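Lactoylglutathione lyase (Pseudomonas aeruginosa, PDB 4MTS) is a metal-binding lyase of the glyoxalase/bleomycin resistance protein/dioxygenase superfamily, also called GloA2. Local coordinates at residues A[41-46]-A[54-59]. Numbering follows the deposited sequence. Where two conformers were deposited one is given.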
ATOM      1  N   LEU A  41      -9.768   8.348 -10.556  1.00  6.43           N
ATOM      2  CA  LEU A  41      -8.910   8.127  -9.380  1.00  8.16           C
ATOM      3  C   LEU A  41      -9.700   8.577  -8.171  1.00 11.69           C
ATOM      4  O   LEU A  41     -10.441   9.568  -8.234  1.00 10.65           O
ATOM      5  CB  LEU A  41      -7.661   9.024  -9.413  1.00  9.76           C
ATOM      6  CG  LEU A  41      -6.837   9.122 -10.622  1.00 20.21           C
ATOM      7  CD1 LEU A  41      -5.739  10.115 -10.377  1.00 20.34           C
ATOM      8  CD2 LEU A  41      -6.285   7.739 -11.006  1.00 26.65           C
ATOM      9  N   ALA A  42      -9.537   7.899  -7.052  1.00  8.01           N
ATOM     10  CA  ALA A  42     -10.202   8.381  -5.825  1.00  8.19           C
ATOM     11  C   ALA A  42      -9.204   8.125  -4.691  1.00 12.22           C
ATOM     12  O   ALA A  42      -8.642   7.031  -4.616  1.00 13.49           O
ATOM     13  CB  ALA A  42     -11.492   7.606  -5.575  1.00 10.14           C
ATOM     14  N   PHE A  43      -8.959   9.133  -3.861  1.00  8.46           N
ATOM     15  CA  PHE A  43      -8.043   9.037  -2.722  1.00  8.14           C
ATOM     16  C   PHE A  43      -8.924   9.028  -1.477  1.00 11.23           C
ATOM     17  O   PHE A  43      -9.772   9.913  -1.284  1.00  9.79           O
ATOM     18  CB  PHE A  43      -7.025  10.204  -2.728  1.00  9.22           C
ATOM     19  CG  PHE A  43      -6.034  10.156  -3.883  1.00 12.98           C
ATOM     20  CD1 PHE A  43      -6.371  10.656  -5.134  1.00 16.93           C
ATOM     21  CD2 PHE A  43      -4.739   9.672  -3.690  1.00 16.58           C
ATOM     22  CE1 PHE A  43      -5.446  10.627  -6.194  1.00 17.60           C
ATOM     23  CE2 PHE A  43      -3.827   9.618  -4.752  1.00 19.38           C
ATOM     24  CZ  PHE A  43      -4.192  10.088  -5.994  1.00 17.95           C
ATOM     25  N   VAL A  44      -8.748   7.995  -0.657  1.00  8.63           N
ATOM     26  CA  VAL A  44      -9.523   7.787   0.573  1.00  6.61           C
ATOM     27  C   VAL A  44      -8.573   7.675   1.740  1.00 11.27           C
ATOM     28  O   VAL A  44      -7.442   7.196   1.582  1.00 11.15           O
ATOM     29  CB  VAL A  44     -10.488   6.567   0.489  1.00 10.00           C
ATOM     30  CG1 VAL A  44     -11.666   6.874  -0.423  1.00  8.60           C
ATOM     31  CG2 VAL A  44      -9.760   5.289   0.016  1.00  9.85           C
ATOM     32  N   GLY A  45      -9.022   8.128   2.905  1.00  8.85           N
ATOM     33  CA  GLY A  45      -8.167   8.089   4.072  1.00  9.22           C
ATOM     34  C   GLY A  45      -8.774   8.771   5.268  1.00 14.56           C
ATOM     35  O   GLY A  45      -9.985   9.046   5.304  1.00 14.60           O
ATOM     36  N   TYR A  46      -7.935   8.984   6.273  1.00 11.46           N
ATOM     37  CA  TYR A  46      -8.391   9.527   7.550  1.00 12.24           C
ATOM     38  C   TYR A  46      -7.925  10.935   7.806  1.00 18.80           C
ATOM     39  O   TYR A  46      -8.521  11.634   8.622  1.00 20.92           O
ATOM     40  CB  TYR A  46      -7.936   8.606   8.712  1.00 12.84           C
ATOM     41  CG  TYR A  46      -8.496   7.209   8.601  1.00 12.39           C
ATOM     42  CD1 TYR A  46      -9.846   6.965   8.798  1.00 13.58           C
ATOM     43  CD2 TYR A  46      -7.680   6.132   8.260  1.00 13.21           C
ATOM     44  CE1 TYR A  46     -10.369   5.676   8.712  1.00 12.35           C
ATOM     45  CE2 TYR A  46      -8.204   4.839   8.128  1.00 12.41           C
ATOM     46  CZ  TYR A  46      -9.551   4.617   8.351  1.00 16.43           C
ATOM     47  OH  TYR A  46     -10.101   3.357   8.236  1.00 14.86           O
ATOM     48  N   ALA A  54      -2.329   8.095   1.991  1.00  8.68           N
ATOM     49  CA  ALA A  54      -3.706   7.768   1.646  1.00  8.72           C
ATOM     50  C   ALA A  54      -3.733   6.522   0.779  1.00 13.60           C
ATOM     51  O   ALA A  54      -2.675   5.997   0.376  1.00 11.13           O
ATOM     52  CB  ALA A  54      -4.311   8.935   0.886  1.00  9.64           C
ATOM     53  N   LEU A  55      -4.951   5.995   0.566  1.00  9.85           N
ATOM     54  CA  LEU A  55      -5.187   4.881  -0.332  1.00  9.04           C
ATOM     55  C   LEU A  55      -5.753   5.443  -1.638  1.00 12.59           C
ATOM     56  O   LEU A  55      -6.757   6.161  -1.626  1.00 10.04           O
ATOM     57  CB  LEU A  55      -6.195   3.871   0.278  1.00  8.42           C
ATOM     58  CG  LEU A  55      -6.639   2.752  -0.694  1.00 11.97           C
ATOM     59  CD1 LEU A  55      -5.424   1.851  -1.130  1.00 11.95           C
ATOM     60  CD2 LEU A  55      -7.726   1.903  -0.051  1.00 12.51           C
ATOM     61  N   GLU A  56      -5.105   5.129  -2.767  1.00  8.01           N
ATOM     62  CA  GLU A  56      -5.600   5.591  -4.061  1.00  7.49           C
ATOM     63  C   GLU A  56      -6.289   4.418  -4.738  1.00 10.53           C
ATOM     64  O   GLU A  56      -5.676   3.371  -4.920  1.00 11.37           O
ATOM     65  CB  GLU A  56      -4.436   6.059  -4.943  1.00  8.44           C
ATOM     66  CG  GLU A  56      -4.974   6.588  -6.271  1.00 12.83           C
ATOM     67  CD  GLU A  56      -3.916   6.972  -7.270  1.00 27.04           C
ATOM     68  OE1 GLU A  56      -2.721   6.692  -7.015  1.00 14.17           O
ATOM     69  OE2 GLU A  56      -4.281   7.610  -8.282  1.00 21.04           O
ATOM     70  N   LEU A  57      -7.521   4.626  -5.211  1.00  7.10           N
ATOM     71  CA  LEU A  57      -8.272   3.617  -5.950  1.00  8.15           C
ATOM     72  C   LEU A  57      -8.408   4.107  -7.387  1.00 12.12           C
ATOM     73  O   LEU A  57      -8.762   5.266  -7.597  1.00  9.98           O
ATOM     74  CB  LEU A  57      -9.664   3.434  -5.322  1.00  9.42           C
ATOM     75  CG  LEU A  57      -9.705   3.048  -3.838  1.00 14.07           C
ATOM     76  CD1 LEU A  57     -11.166   3.049  -3.330  1.00 14.70           C
ATOM     77  CD2 LEU A  57      -9.047   1.657  -3.600  1.00 14.33           C
ATOM     78  N   THR A  58      -8.097   3.240  -8.356  1.00 10.50           N
ATOM     79  CA  THR A  58      -8.150   3.571  -9.788  0.50 10.09           C
ATOM     80  C   THR A  58      -9.166   2.671 -10.485  1.00 12.84           C
ATOM     81  O   THR A  58      -9.213   1.467 -10.216  1.00 11.52           O
ATOM     82  CB  THR A  58      -6.763   3.416 -10.459  0.50 14.94           C
ATOM     83  OG1 THR A  58      -5.789   4.186  -9.759  0.50 14.62           O
ATOM     84  CG2 THR A  58      -6.772   3.840 -11.921  0.50 12.16           C
ATOM     85  N   HIS A  59      -9.967   3.247 -11.378  1.00 12.58           N
ATOM     86  CA  HIS A  59     -10.934   2.468 -12.130  1.00 14.00           C
ATOM     87  C   HIS A  59     -10.836   2.891 -13.581  1.00 15.00           C
ATOM     88  O   HIS A  59     -11.035   4.061 -13.881  1.00 12.38           O
ATOM     89  CB  HIS A  59     -12.367   2.691 -11.568  1.00 16.82           C
ATOM     90  CG  HIS A  59     -13.423   2.072 -12.413  1.00 21.42           C
ATOM     91  ND1 HIS A  59     -14.414   2.844 -12.998  1.00 24.46           N
ATOM     92  CD2 HIS A  59     -13.566   0.789 -12.825  1.00 24.16           C
ATOM     93  CE1 HIS A  59     -15.162   2.005 -13.698  1.00 23.77           C
ATOM     94  NE2 HIS A  59     -14.685   0.768 -13.650  1.00 23.99           N
TER
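Glu56 lies alongside the ring of Phe43, its CG 3.8 Å from the ring centroid in a CH-pi contact over one face, offset toward the rim. Chi1 of -178° sets this CG anti to the backbone N and over the ring. Carboxylate and ring planes are 18° apart, with Glu56 OE2 3.4 Å from Phe43 CZ. Leu41 closes in on the same oxygen, CD2 standing 3.4 Å from Glu56 OE2; this methyl also meets Thr58 OG1. Glu56 is a zinc ligand together with His5, whose ring packs edge-to-face against Phe43, and His74 of the second subunit touches the glutamate. The framework is an antiparallel beta hairpin, strands 39-45 and 54-60, the inner pair between 27-34 and 2-9 in the beta-alpha-beta-beta-beta module of the glyoxalase superfamily. Phe43 and Glu56 form a non-hydrogen-bonded pair between two hydrogen-bonded ones. Ala42 and Leu57 are joined by backbone hydrogen bonds, Leu57 N to Ala42 O at 2.7 Å and the more bent Ala42 N to Leu57 O at 2.8 Å; Val44 and Leu55 likewise share two hydrogen bonds. On the face carrying Ala42, Val44, Leu55 and Leu57, Val44 CG2 rests 3.8 Å from Leu55 CB, against helix 13-23, where Leu17 touches Val44 and Tyr20 touches Leu55.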